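Local structure of stage II sporulation protein Q (Bacillus subtilis, 3TUF) at residues T60-K64 / E65-A69; V135-E138 / Q139-V143; L156-E159 / D160-N163; E168-D172 / G173-N177. The protein forms with SpoIIIAH an intercellular channel between forespore and mother cell, and takes part in forespore engulfment during sporulation. All blocks are in the same frame, centred on the assembly; numbering follows the deposited sequence.

Contact 1: T60-K64 / E65-A69; sequences TDAAK and EEKEA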
loop_
_atom_site.group_PDB
_atom_site.type_symbol
_atom_site.label_atom_id
_atom_site.label_comp_id
_atom_site.label_asym_id
_atom_site.label_seq_id
_atom_site.Cartn_x
_atom_site.Cartn_y
_atom_site.Cartn_z
ATOM N N THR A 60 16.898 15.056 15.131
ATOM C CA THR A 60 15.606 14.475 15.521
ATOM C C THR A 60 15.404 14.353 17.047
ATOM O O THR A 60 14.250 14.262 17.529
ATOM C CB THR A 60 15.373 13.056 14.892
ATOM O OG1 THR A 60 15.900 12.097 15.775
ATOM C CG2 THR A 60 16.144 12.885 13.596
ATOM N N ASP A 61 16.515 14.320 17.787
ATOM C CA ASP A 61 16.484 14.164 19.232
ATOM C C ASP A 61 16.632 15.476 20.001
ATOM O O ASP A 61 16.907 15.456 21.186
ATOM C CB ASP A 61 17.574 13.185 19.659
ATOM C CG ASP A 61 18.941 13.685 19.343
ATOM O OD1 ASP A 61 19.119 14.874 18.972
ATOM O OD2 ASP A 61 19.865 12.877 19.467
ATOM N N ALA A 62 16.473 16.610 19.328
ATOM C CA ALA A 62 16.597 17.917 19.982
ATOM C C ALA A 62 15.256 18.266 20.566
ATOM O O ALA A 62 14.249 17.644 20.227
ATOM C CB ALA A 62 17.073 19.015 18.966
ATOM N N ALA A 63 15.209 19.247 21.458
ATOM C CA ALA A 63 13.901 19.664 22.025
ATOM C C ALA A 63 13.020 20.153 20.898
ATOM O O ALA A 63 13.530 20.563 19.838
ATOM C CB ALA A 63 14.079 20.806 23.055
ATOM N N LYS A 64 11.712 20.136 21.154
ATOM C CA LYS A 64 10.697 20.605 20.252
ATOM C C LYS A 64 11.005 21.962 19.596
ATOM O O LYS A 64 10.959 22.111 18.346
ATOM C CB LYS A 64 9.341 20.659 20.977
ATOM C CG LYS A 64 8.199 20.898 19.975
ATOM C CD LYS A 64 6.840 20.913 20.608
ATOM C CE LYS A 64 6.402 22.336 20.788
ATOM N NZ LYS A 64 4.935 22.281 20.735
ATOM N N GLU A 65 11.336 22.923 20.444
ATOM C CA GLU A 65 11.740 24.270 20.054
ATOM C C GLU A 65 12.886 24.305 19.063
ATOM O O GLU A 65 12.847 25.060 18.098
ATOM C CB GLU A 65 12.130 25.067 21.300
ATOM C CG GLU A 65 11.467 26.427 21.379
ATOM C CD GLU A 65 9.954 26.325 21.482
ATOM O OE1 GLU A 65 9.354 25.400 20.876
ATOM O OE2 GLU A 65 9.364 27.180 22.178
ATOM N N GLU A 66 13.891 23.479 19.295
ATOM C CA GLU A 66 15.051 23.445 18.417
ATOM C C GLU A 66 14.758 22.756 17.119
ATOM O O GLU A 66 15.364 23.083 16.114
ATOM C CB GLU A 66 16.168 22.668 19.069
ATOM C CG GLU A 66 16.367 22.965 20.523
ATOM C CD GLU A 66 17.712 23.576 20.734
ATOM O OE1 GLU A 66 18.154 24.345 19.812
ATOM O OE2 GLU A 66 18.328 23.256 21.797
ATOM N N LYS A 67 13.871 21.761 17.150
ATOM C CA LYS A 67 13.407 21.139 15.899
ATOM C C LYS A 67 12.613 22.140 15.094
ATOM O O LYS A 67 12.840 22.263 13.892
ATOM C CB LYS A 67 12.610 19.910 16.187
ATOM C CG LYS A 67 13.544 18.828 16.581
ATOM C CD LYS A 67 12.770 17.499 16.636
ATOM C CE LYS A 67 11.803 17.474 17.823
ATOM N NZ LYS A 67 11.211 16.074 17.902
ATOM N N GLU A 68 11.722 22.875 15.772
ATOM C CA GLU A 68 10.900 23.880 15.110
ATOM C C GLU A 68 11.758 24.962 14.435
ATOM O O GLU A 68 11.472 25.469 13.337
ATOM C CB GLU A 68 9.972 24.528 16.128
ATOM C CG GLU A 68 8.593 23.928 16.114
ATOM C CD GLU A 68 7.875 24.307 17.331
ATOM O OE1 GLU A 68 8.558 24.299 18.364
ATOM O OE2 GLU A 68 6.680 24.627 17.299
ATOM N N ALA A 69 12.830 25.314 15.096
ATOM C CA ALA A 69 13.651 26.347 14.594
ATOM C C ALA A 69 14.624 25.785 13.571
ATOM O O ALA A 69 15.254 26.586 12.896
ATOM C CB ALA A 69 14.386 27.059 15.764
HETATM O O HOH W 1 13.226 15.156 19.733
HETATM O O HOH W 2 18.373 20.242 21.922
#
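The opening turn of helix 64-69 forms here, with Ala63 as N-cap and its carbonyl oxygen caught by the chain one turn on. Lys67 N donates to Ala63 O at 3.0 Å, while the bond from Glu66 N to the same oxygen is bent and weak. One residue later Glu68 N reaches Lys64 O at 2.8 Å. Because the N-cap residue is an alanine, it brings no side-chain acceptor to the helix start; instead a water bridges Ala63 N, weakly, to Glu66 OE2, 3.0 Å from that oxygen. The CB of Glu66 also rests against Ala62 CB at 3.8 Å. Lys67 has CG beside its backbone N and a bend at chi3 (-70°), which folds the chain back along the incoming loop, with CE 3.4 Å from Ala62 O. Its NZ reaches the loop carbonyls through a second water, which accepts from NZ at 2.9 Å and donates to Thr60 O and Ala62 O. The same NZ makes a salt bridge to Asp177 of the SpoIIIAH chain, and Glu68 OE2 bonds Ser170 of that chain. Lys64 NZ stays 4.5 Å from Glu68 OE2, too far for a salt bridge, so the attraction between them is probably modest. The polar ends of Lys67 and Glu68 are thus committed to the partner protein, and water joins Lys67 to its own loop.

Contact 2: V135-E138 / Q139-V143; sequences VSVE and QGDKV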
loop_
_atom_site.group_PDB
_atom_site.type_symbol
_atom_site.label_atom_id
_atom_site.label_comp_id
_atom_site.label_asym_id
_atom_site.label_seq_id
_atom_site.Cartn_x
_atom_site.Cartn_y
_atom_site.Cartn_z
ATOM N N VAL A 135 29.013 34.821 -7.435
ATOM C CA VAL A 135 29.897 33.675 -7.459
ATOM C C VAL A 135 31.224 34.166 -8.003
ATOM O O VAL A 135 31.272 35.076 -8.866
ATOM C CB VAL A 135 29.238 32.537 -8.297
ATOM C CG1 VAL A 135 30.254 31.556 -8.818
ATOM C CG2 VAL A 135 28.248 31.797 -7.416
ATOM N N SER A 136 32.305 33.618 -7.466
ATOM C CA SER A 136 33.635 34.024 -7.859
ATOM C C SER A 136 34.316 32.786 -8.449
ATOM O O SER A 136 35.522 32.798 -8.694
ATOM C CB SER A 136 34.390 34.584 -6.642
ATOM O OG SER A 136 33.600 35.596 -5.954
ATOM N N VAL A 137 33.538 31.714 -8.684
ATOM C CA VAL A 137 34.067 30.457 -9.251
ATOM C C VAL A 137 33.183 29.942 -10.376
ATOM O O VAL A 137 32.078 30.435 -10.586
ATOM C CB VAL A 137 34.211 29.293 -8.192
ATOM C CG1 VAL A 137 35.325 29.554 -7.234
ATOM C CG2 VAL A 137 32.912 29.077 -7.408
ATOM N N GLU A 138 33.662 28.923 -11.078
ATOM C CA GLU A 138 32.839 28.224 -12.067
ATOM C C GLU A 138 33.197 26.725 -12.095
ATOM O O GLU A 138 34.319 26.322 -11.690
ATOM C CB GLU A 138 33.047 28.821 -13.460
ATOM C CG GLU A 138 34.392 28.418 -14.064
ATOM C CD GLU A 138 34.687 29.133 -15.365
ATOM O OE1 GLU A 138 33.763 29.318 -16.185
ATOM O OE2 GLU A 138 35.850 29.510 -15.579
ATOM N N GLN A 139 32.269 25.904 -12.576
ATOM C CA GLN A 139 32.524 24.471 -12.671
ATOM C C GLN A 139 33.969 24.163 -13.153
ATOM O O GLN A 139 34.442 24.754 -14.122
ATOM C CB GLN A 139 31.519 23.848 -13.625
ATOM C CG GLN A 139 30.836 22.698 -13.002
ATOM C CD GLN A 139 30.233 21.807 -14.028
ATOM O OE1 GLN A 139 29.287 22.195 -14.719
ATOM N NE2 GLN A 139 30.777 20.596 -14.158
ATOM N N GLY A 140 34.664 23.254 -12.467
ATOM C CA GLY A 140 36.045 22.895 -12.835
ATOM C C GLY A 140 37.133 23.703 -12.113
ATOM O O GLY A 140 38.312 23.266 -12.062
ATOM N N ASP A 141 36.790 24.885 -11.571
ATOM C CA ASP A 141 37.760 25.629 -10.751
ATOM C C ASP A 141 38.249 24.736 -9.588
ATOM O O ASP A 141 37.434 24.057 -8.945
ATOM C CB ASP A 141 37.152 26.953 -10.237
ATOM C CG ASP A 141 37.044 28.028 -11.335
ATOM O OD1 ASP A 141 37.659 27.812 -12.390
ATOM O OD2 ASP A 141 36.360 29.079 -11.155
ATOM N N LYS A 142 39.564 24.675 -9.370
ATOM C CA LYS A 142 40.161 24.096 -8.168
ATOM C C LYS A 142 40.158 25.221 -7.167
ATOM O O LYS A 142 40.675 26.259 -7.506
ATOM C CB LYS A 142 41.641 23.835 -8.431
ATOM C CG LYS A 142 42.013 22.427 -8.681
ATOM C CD LYS A 142 41.688 22.036 -10.088
ATOM C CE LYS A 142 41.031 20.654 -10.046
ATOM N NZ LYS A 142 41.544 19.709 -11.082
ATOM N N VAL A 143 39.614 25.072 -5.962
ATOM C CA VAL A 143 39.783 26.134 -4.945
ATOM C C VAL A 143 40.597 25.641 -3.775
ATOM O O VAL A 143 40.702 24.413 -3.545
ATOM C CB VAL A 143 38.438 26.698 -4.395
ATOM C CG1 VAL A 143 37.683 27.463 -5.476
ATOM C CG2 VAL A 143 37.580 25.615 -3.857
#
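Asp141 is tied back to Glu138 by two hydrogen bonds that run in opposite senses. Asp141 N donates to Glu138 O at 2.9 Å, a fairly straight bond. In return Glu138 N donates to the carboxylate oxygen OD2 of Asp141 at 2.7 Å, arriving from above the carboxylate plane and not within it. The aspartate CG lies beside its own backbone N, chi1 -74°, and this torsion swings the carboxylate back over residues 137 and 138. OD2 also comes within 3.3 Å of Val137 CA, so the oxygen is pressed close to the backbone that it accepts from. The backbone bond closes a type II beta turn from Glu138 to Asp141, and the carboxylate bond braces it, on the surface of the M23-like fold before strand 142-143, which pairs with strand 102-110. Gly140 takes the third position of the turn with a phi of 92°, where a side chain would be driven against the preceding carbonyl oxygen.

On the outer side two like charges may weaken this grip slightly. Glu138 OE2 lies 4.0 Å from Asp141 OD1, the two carboxylate planes turned 66° apart, so the like charges would be expected to favour protonation of one group slightly. Glu138 CG, near Asp141 OD2, brings only the aliphatic part of the side chain to that oxygen.

Apolar contact is confined to the inner side. Val137 CG1 meets Val143 CG1 at 3.6 Å, the side chains crossing at about a right angle. Both valines also pack on Val104 of strand 102-110 and on Ile149 of strand 148-151.

Contact 3: L156-E159 / D160-N163; sequences LYSE and DSGN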
loop_
_atom_site.group_PDB
_atom_site.type_symbol
_atom_site.label_atom_id
_atom_site.label_comp_id
_atom_site.label_asym_id
_atom_site.label_seq_id
_atom_site.Cartn_x
_atom_site.Cartn_y
_atom_site.Cartn_z
ATOM N N LEU A 156 14.727 32.714 -2.156
ATOM C CA LEU A 156 13.296 32.364 -2.071
ATOM C C LEU A 156 13.054 31.245 -1.058
ATOM O O LEU A 156 12.161 31.329 -0.231
ATOM C CB LEU A 156 12.707 32.045 -3.449
ATOM C CG LEU A 156 12.383 33.346 -4.224
ATOM C CD1 LEU A 156 12.012 33.030 -5.686
ATOM C CD2 LEU A 156 11.323 34.248 -3.517
ATOM N N TYR A 157 13.924 30.246 -1.111
ATOM C CA TYR A 157 13.838 29.034 -0.308
ATOM C C TYR A 157 13.679 29.279 1.220
ATOM O O TYR A 157 12.681 28.860 1.836
ATOM C CB TYR A 157 15.077 28.204 -0.619
ATOM C CG TYR A 157 14.937 26.730 -0.341
ATOM C CD1 TYR A 157 14.038 25.933 -1.075
ATOM C CD2 TYR A 157 15.721 26.122 0.629
ATOM C CE1 TYR A 157 13.922 24.583 -0.842
ATOM C CE2 TYR A 157 15.616 24.777 0.880
ATOM C CZ TYR A 157 14.718 24.015 0.150
ATOM O OH TYR A 157 14.632 22.673 0.425
ATOM N N SER A 158 14.633 29.976 1.824
ATOM C CA SER A 158 14.482 30.320 3.211
ATOM C C SER A 158 14.462 31.827 3.366
ATOM O O SER A 158 15.473 32.417 3.665
ATOM C CB SER A 158 15.607 29.671 4.052
ATOM O OG SER A 158 16.780 29.423 3.264
ATOM N N GLU A 159 13.327 32.488 3.166
ATOM C CA GLU A 159 13.375 33.964 3.268
ATOM C C GLU A 159 13.649 34.347 4.686
ATOM O O GLU A 159 14.167 35.434 4.936
ATOM C CB GLU A 159 12.092 34.655 2.831
ATOM C CG GLU A 159 11.219 33.806 1.927
ATOM C CD GLU A 159 10.519 34.640 0.873
ATOM O OE1 GLU A 159 10.047 35.751 1.222
ATOM O OE2 GLU A 159 10.455 34.177 -0.296
ATOM N N ASP A 160 13.301 33.436 5.604
ATOM C CA ASP A 160 13.447 33.638 7.065
ATOM C C ASP A 160 14.898 33.796 7.592
ATOM O O ASP A 160 15.097 34.321 8.673
ATOM C CB ASP A 160 12.652 32.556 7.877
ATOM C CG ASP A 160 13.405 31.206 7.978
ATOM O OD1 ASP A 160 14.095 30.989 8.991
ATOM O OD2 ASP A 160 13.331 30.359 7.040
ATOM N N SER A 161 15.895 33.336 6.845
ATOM C CA SER A 161 17.282 33.461 7.233
ATOM C C SER A 161 17.908 34.728 6.616
ATOM O O SER A 161 19.185 34.836 6.480
ATOM C CB SER A 161 18.046 32.292 6.642
ATOM O OG SER A 161 17.524 31.080 7.078
ATOM N N GLY A 162 17.039 35.668 6.215
ATOM C CA GLY A 162 17.447 36.873 5.488
ATOM C C GLY A 162 18.654 36.718 4.570
ATOM O O GLY A 162 18.797 35.771 3.771
ATOM N N ASN A 163 19.550 37.680 4.703
ATOM C CA ASN A 163 20.731 37.713 3.867
ATOM C C ASN A 163 21.733 36.757 4.494
ATOM O O ASN A 163 22.173 36.994 5.610
ATOM C CB ASN A 163 21.222 39.154 3.749
ATOM C CG ASN A 163 22.543 39.282 3.004
ATOM O OD1 ASN A 163 23.252 38.318 2.725
ATOM N ND2 ASN A 163 22.880 40.504 2.690
#
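Ser161 N donates to Ser158 O at 3.3 Å, a long but nearly straight bond, and Gly162 N reaches Glu159 O at 3.2 Å with a more bent approach. Both are weak, and together they hold the chain coiled back on itself. The side chains of the second half are fixed from outside: Ser161 OG is hydrogen-bonded to Asp85 OD2, and Asp160 OD1 makes a salt bridge to Lys55. The coil is a short 3-10 turn at Glu159 and Asp160, lying in the loop between strands 148-151 and 165-171. Gly162 leaves it with a positive phi of 32° and leads towards His164, the first histidine of an HxH sequence. Judging by its sequence setting, Asp85 probably corresponds to the zinc-binding aspartate of active M23 peptidases, so Ser161 probably sits beside what would be the metal site in those relatives.

Packing centres on Ser158 CB, which lies 3.8 Å from both Asp160 OD2 and Ser161 OG. Asp160 has CG wedged between its backbone N and carbonyl carbon (chi1 80°), and this turns the carboxylate back over Ser158. Its OD2 is buried there without a polar partner in the model, whereas OD1 has the lysine.

Contact 4: E168-D172 / G173-N177; sequences EIRKD and GVAMN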
loop_
_atom_site.group_PDB
_atom_site.type_symbol
_atom_site.label_atom_id
_atom_site.label_comp_id
_atom_site.label_asym_id
_atom_site.label_seq_id
_atom_site.Cartn_x
_atom_site.Cartn_y
_atom_site.Cartn_z
ATOM N N GLU A 168 26.558 23.265 3.771
ATOM C CA GLU A 168 26.340 21.865 4.026
ATOM C C GLU A 168 27.623 21.082 3.805
ATOM O O GLU A 168 28.460 21.488 2.969
ATOM C CB GLU A 168 25.239 21.358 3.086
ATOM C CG GLU A 168 23.851 21.966 3.340
ATOM C CD GLU A 168 22.824 21.386 2.383
ATOM O OE1 GLU A 168 23.240 20.470 1.600
ATOM O OE2 GLU A 168 21.614 21.824 2.394
ATOM N N ILE A 169 27.790 19.988 4.567
ATOM C CA ILE A 169 28.900 19.040 4.353
ATOM C C ILE A 169 28.130 17.809 4.139
ATOM O O ILE A 169 27.177 17.558 4.919
ATOM C CB ILE A 169 29.774 18.700 5.615
ATOM C CG1 ILE A 169 30.026 19.907 6.471
ATOM C CG2 ILE A 169 31.105 18.067 5.267
ATOM C CD1 ILE A 169 28.777 20.216 7.248
ATOM N N ARG A 170 28.528 17.061 3.104
ATOM C CA ARG A 170 27.899 15.806 2.710
ATOM C C ARG A 170 28.985 14.764 2.529
ATOM O O ARG A 170 30.095 15.083 2.040
ATOM C CB ARG A 170 27.129 15.951 1.385
ATOM C CG ARG A 170 26.204 17.156 1.330
ATOM C CD ARG A 170 25.252 17.126 0.212
ATOM N NE ARG A 170 23.952 16.990 0.829
ATOM C CZ ARG A 170 22.920 17.779 0.577
ATOM N NH1 ARG A 170 23.055 18.740 -0.363
ATOM N NH2 ARG A 170 21.763 17.580 1.247
ATOM N N LYS A 171 28.676 13.533 2.941
ATOM C CA LYS A 171 29.553 12.403 2.687
ATOM C C LYS A 171 28.777 11.416 1.848
ATOM O O LYS A 171 27.656 10.981 2.208
ATOM C CB LYS A 171 30.043 11.762 3.985
ATOM C CG LYS A 171 30.591 10.353 3.825
ATOM C CD LYS A 171 32.037 10.315 3.369
ATOM C CE LYS A 171 32.600 8.910 3.607
ATOM N NZ LYS A 171 33.409 8.433 2.447
ATOM N N ASP A 172 29.378 11.086 0.716
ATOM C CA ASP A 172 28.708 10.348 -0.343
ATOM C C ASP A 172 27.267 10.797 -0.535
ATOM O O ASP A 172 26.377 9.980 -0.601
ATOM C CB ASP A 172 28.809 8.838 -0.084
ATOM C CG ASP A 172 30.224 8.409 0.061
ATOM O OD1 ASP A 172 30.987 8.505 -0.918
ATOM O OD2 ASP A 172 30.602 8.043 1.173
ATOM N N GLY A 173 27.055 12.104 -0.609
ATOM C CA GLY A 173 25.727 12.652 -0.877
ATOM C C GLY A 173 24.861 12.972 0.337
ATOM O O GLY A 173 23.926 13.774 0.227
ATOM N N VAL A 174 25.138 12.364 1.498
ATOM C CA VAL A 174 24.282 12.632 2.660
ATOM C C VAL A 174 24.834 13.683 3.633
ATOM O O VAL A 174 25.997 13.644 4.058
ATOM C CB VAL A 174 23.659 11.343 3.298
ATOM C CG1 VAL A 174 24.688 10.248 3.411
ATOM C CG2 VAL A 174 22.926 11.670 4.649
ATOM N N ALA A 175 23.947 14.644 3.905
ATOM C CA ALA A 175 24.165 15.822 4.706
ATOM C C ALA A 175 24.353 15.469 6.162
ATOM O O ALA A 175 23.571 14.740 6.711
ATOM C CB ALA A 175 22.945 16.769 4.545
ATOM N N MET A 176 25.398 15.998 6.792
ATOM C CA MET A 176 25.607 15.801 8.227
ATOM C C MET A 176 25.661 17.127 8.892
ATOM O O MET A 176 25.822 18.145 8.224
ATOM C CB MET A 176 26.921 15.121 8.429
ATOM C CG MET A 176 27.012 13.992 7.455
ATOM S SD MET A 176 28.586 13.238 7.613
ATOM C CE MET A 176 28.357 12.372 9.216
ATOM N N ASN A 177 25.553 17.139 10.205
ATOM C CA ASN A 177 25.579 18.407 10.905
ATOM C C ASN A 177 26.922 19.161 10.758
ATOM O O ASN A 177 27.954 18.678 11.243
ATOM C CB ASN A 177 25.230 18.229 12.378
ATOM C CG ASN A 177 25.031 19.567 13.084
ATOM O OD1 ASN A 177 25.614 20.601 12.713
ATOM N ND2 ASN A 177 24.206 19.551 14.118
HETATM O O HOH W 3 29.315 14.220 -0.660
#
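Arg170 and Ala175 form the close-packed centre of a beta hairpin, a non-hydrogen-bonded antiparallel pair with CA atoms 4.2 Å apart. The arginine bends at chi3 (113°), bringing the guanidinium alongside Ala175, with NH2 3.6 Å from Ala175 CB. Arg170 CA also points its hydrogen at Val174 O, 3.2 Å away. This carbonyl is shared, because Lys171 N bonds it at 2.9 Å, and Val174 N returns a 3.0 Å bond to Lys171 O. On the other face of the hairpin the packing is slacker: Met176 SD only brushes Lys171 CB at 4.2 Å.

The open end is the type I' turn at Asp172 and Gly173, both exposed and both with positive phi. A water accepts from Gly173 N at 3.1 Å and donates weakly to Arg170 O. The end of Lys171 leads away from 173-177; its NZ forms salt bridges with Asp172 OD2 and Glu190 and a hydrogen bond to Asp123 O.

Strand 174-176 flanks strand 165-171, which is also paired with strand 125-132 through Glu168 and Arg170, while Val174 packs on Thr185 of the SpoIIIAH chain.

From the N terminus, the loop after strand 51-55 turns into helix 64-69 at contact 1, on the SpoIIIAH-facing surface. The chain then builds most of the M23-like sheets before contact 2 turns it from strand 134-135 into strand 142-143, on the opposite side of the chain's centre, about 36 Å from contact 1 between centres. After strand 148-151, contact 3 coils the long loop that leads to strand 165-171, and contact 4 reverses that strand into 174-176. All four lie in series, with none nested or crossing. Contacts 2 and 4 reach the same large sheet, and contact 3 approaches contact 1 to about 6 Å between nearest atoms without touching.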